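Local coordinates for periplasmic divalent cation tolerance protein CutA (Pyrococcus horikoshii, PDB 1UKU), which binds copper ions and takes part in resistance toward heavy metals, working as a homotrimer that copper probably drives into larger assemblies, at the interface of chains A and B. Coordinates in Å, arbitrary orientation; residue numbers count along the deposited sequence, not the author numbering. Chains: chain A/B, periplasmic divalent cation tolerance protein CutA.

The interface of chains A and B. Residues chain A 22, 28-30, 95; chain B 37-40.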
ATOM      1  N   LEU A  22       9.171  16.800  -5.908  1.00  8.57           N
ATOM      2  CA  LEU A  22      10.358  16.335  -6.628  1.00  8.90           C
ATOM      3  C   LEU A  22      11.306  17.511  -6.886  1.00  9.77           C
ATOM      4  O   LEU A  22      12.506  17.404  -6.656  1.00 10.66           O
ATOM      5  CB  LEU A  22       9.987  15.636  -7.942  1.00  9.32           C
ATOM      6  CG  LEU A  22       9.422  14.219  -7.747  1.00  7.97           C
ATOM      7  CD1 LEU A  22       8.665  13.770  -8.984  1.00  9.03           C
ATOM      8  CD2 LEU A  22      10.516  13.224  -7.430  1.00  8.60           C
ATOM      9  N   ALA A  28      12.087  11.051  -3.595  1.00  8.02           N
ATOM     10  CA  ALA A  28      12.768  10.478  -4.747  1.00  8.81           C
ATOM     11  C   ALA A  28      11.813  10.010  -5.832  1.00  9.68           C
ATOM     12  O   ALA A  28      12.172   9.960  -7.005  1.00  9.91           O
ATOM     13  CB  ALA A  28      13.640   9.325  -4.332  1.00  9.46           C
ATOM     14  N   CYS A  29      10.608   9.625  -5.431  1.00  9.63           N
ATOM     15  CA  CYS A  29       9.635   9.171  -6.406  1.00 11.39           C
ATOM     16  C   CYS A  29       8.269   9.073  -5.789  1.00  8.15           C
ATOM     17  O   CYS A  29       8.099   9.084  -4.570  1.00  8.31           O
ATOM     18  CB  CYS A  29      10.063   7.854  -6.973  1.00 13.30           C
ATOM     19  SG  CYS A  29      10.066   6.646  -5.771  1.00 22.81           S
ATOM     20  N   ALA A  30       7.277   9.047  -6.674  1.00  8.36           N
ATOM     21  CA  ALA A  30       5.870   8.921  -6.339  1.00  7.34           C
ATOM     22  C   ALA A  30       5.209   7.888  -7.262  1.00  6.34           C
ATOM     23  O   ALA A  30       5.576   7.779  -8.423  1.00  7.06           O
ATOM     24  CB  ALA A  30       5.202  10.223  -6.445  1.00  7.70           C
ATOM     25  N   TRP A  95      20.285   5.089  -4.651  1.00  9.77           N
ATOM     26  CA  TRP A  95      19.673   5.966  -5.629  1.00 10.27           C
ATOM     27  C   TRP A  95      18.735   6.964  -4.946  1.00  9.82           C
ATOM     28  O   TRP A  95      18.768   8.131  -5.216  1.00  9.74           O
ATOM     29  CB  TRP A  95      18.901   5.127  -6.667  1.00  9.73           C
ATOM     30  CG  TRP A  95      18.108   5.963  -7.621  1.00 12.22           C
ATOM     31  CD1 TRP A  95      18.573   6.615  -8.729  1.00 12.55           C
ATOM     32  CD2 TRP A  95      16.717   6.264  -7.539  1.00 11.95           C
ATOM     33  NE1 TRP A  95      17.554   7.310  -9.340  1.00 14.68           N
ATOM     34  CE2 TRP A  95      16.396   7.095  -8.638  1.00 10.54           C
ATOM     35  CE3 TRP A  95      15.697   5.913  -6.653  1.00 12.62           C
ATOM     36  CZ2 TRP A  95      15.114   7.577  -8.844  1.00 13.71           C
ATOM     37  CZ3 TRP A  95      14.419   6.396  -6.885  1.00 11.75           C
ATOM     38  CH2 TRP A  95      14.147   7.213  -7.944  1.00 11.61           C
TER
ATOM     39  N   ALA B  37       4.179   6.511 -12.273  1.00  5.97           N
ATOM     40  CA  ALA B  37       5.346   6.848 -11.467  1.00  6.69           C
ATOM     41  C   ALA B  37       5.952   8.178 -11.931  1.00  6.47           C
ATOM     42  O   ALA B  37       6.016   8.437 -13.106  1.00  6.82           O
ATOM     43  CB  ALA B  37       6.391   5.769 -11.544  1.00  7.25           C
ATOM     44  N   PHE B  38       6.399   8.985 -10.989  1.00  6.37           N
ATOM     45  CA  PHE B  38       7.073  10.236 -11.230  1.00  7.05           C
ATOM     46  C   PHE B  38       8.356  10.252 -10.449  1.00  6.96           C
ATOM     47  O   PHE B  38       8.384   9.913  -9.264  1.00  8.32           O
ATOM     48  CB  PHE B  38       6.202  11.412 -10.826  1.00  6.69           C
ATOM     49  CG  PHE B  38       4.934  11.506 -11.602  1.00  8.15           C
ATOM     50  CD1 PHE B  38       3.837  10.739 -11.260  1.00  6.99           C
ATOM     51  CD2 PHE B  38       4.846  12.345 -12.684  1.00 10.49           C
ATOM     52  CE1 PHE B  38       2.687  10.783 -11.997  1.00  9.20           C
ATOM     53  CE2 PHE B  38       3.664  12.400 -13.433  1.00 10.33           C
ATOM     54  CZ  PHE B  38       2.597  11.609 -13.069  1.00 11.60           C
ATOM     55  N   TYR B  39       9.456  10.601 -11.119  1.00  8.72           N
ATOM     56  CA  TYR B  39      10.757  10.577 -10.471  1.00 10.30           C
ATOM     57  C   TYR B  39      11.721  11.400 -11.324  1.00 10.91           C
ATOM     58  O   TYR B  39      11.348  11.898 -12.373  1.00 11.24           O
ATOM     59  CB  TYR B  39      11.245   9.143 -10.272  1.00 10.48           C
ATOM     60  CG  TYR B  39      11.247   8.344 -11.544  1.00 11.86           C
ATOM     61  CD1 TYR B  39      10.146   7.605 -11.907  1.00 13.85           C
ATOM     62  CD2 TYR B  39      12.345   8.362 -12.407  1.00 12.20           C
ATOM     63  CE1 TYR B  39      10.121   6.897 -13.082  1.00 14.90           C
ATOM     64  CE2 TYR B  39      12.335   7.647 -13.582  1.00 13.96           C
ATOM     65  CZ  TYR B  39      11.210   6.934 -13.914  1.00 14.77           C
ATOM     66  OH  TYR B  39      11.181   6.211 -15.093  1.00 19.00           O
ATOM     67  N   TRP B  40      12.946  11.586 -10.834  1.00 12.13           N
ATOM     68  CA  TRP B  40      13.980  12.328 -11.555  1.00 13.80           C
ATOM     69  C   TRP B  40      14.779  11.413 -12.443  1.00 14.56           C
ATOM     70  O   TRP B  40      15.170  10.332 -12.019  1.00 15.33           O
ATOM     71  CB  TRP B  40      14.994  12.959 -10.607  1.00 14.50           C
ATOM     72  CG  TRP B  40      14.508  14.141  -9.914  1.00 15.52           C
ATOM     73  CD1 TRP B  40      14.066  14.205  -8.625  1.00 16.00           C
ATOM     74  CD2 TRP B  40      14.368  15.457 -10.462  1.00 16.14           C
ATOM     75  NE1 TRP B  40      13.684  15.488  -8.331  1.00 17.60           N
ATOM     76  CE2 TRP B  40      13.836  16.278  -9.444  1.00 17.55           C
ATOM     77  CE3 TRP B  40      14.625  16.026 -11.711  1.00 18.60           C
ATOM     78  CZ2 TRP B  40      13.588  17.644  -9.632  1.00 20.11           C
ATOM     79  CZ3 TRP B  40      14.375  17.393 -11.904  1.00 22.09           C
ATOM     80  CH2 TRP B  40      13.857  18.179 -10.872  1.00 19.52           C
TER
HETATM   81  O   HOH W   1      14.116  10.810  -8.303  1.00 17.07           O
HETATM   82  O   HOH W   2      16.742   8.210 -12.398  1.00 22.12           O
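An antiparallel edge pairing joins strand 29-41 of chain A to the same strand of chain B, in an interface of the CutA trimer; A:Ala30 pairs with B:Phe38 and A:Cys29 with B:Tyr39. The evidence for register is a reciprocal pair of backbone hydrogen bonds, A:Ala30 N to B:Phe38 O (2.9 Å) and B:Phe38 N to A:Ala30 O (3.0 Å). Where A:Ala28 begins to diverge from this pairing, water 1 takes over, lying 2.9 Å from the backbone N of B:Trp40 and also touching A:Ala28 O.

The indole of B:Trp40 then reaches the last turn of helix 11-23. Its NE1 donates to the backbone O of A:Leu22 at 2.8 Å. The acceptor lies 4° from the ring plane, at the edge of the indole. The donor, however, stands 57° above the carbonyl plane, so the bond is bent and uses no lone pair direction. The A:Leu22 side chain runs antiparallel past this indole and splits its contacts: CD2 meets B:Trp40 CD1 at 3.9 Å, whereas CD1 packs on CB of B:Phe38 at the same separation. With CG anti to the carbonyl carbon (chi1 -75°), the leucine branch extends from the helix toward the paired strand of chain B.

B:Tyr39 touches A:Cys29 with its CB, 3.7 Å from A:Cys29 CB, and the A:Trp95 side chain crosses that of B:Tyr39 at about a right angle, bringing CH2 of its benzo ring nearest to B:Tyr39 CB. From the pyrrole part of the same indole, A:Trp95 NE1 reaches water 2 over a long 3.3 Å, and this water links it to the backbone O of B:Trp40, 2.7 Å from the water oxygen.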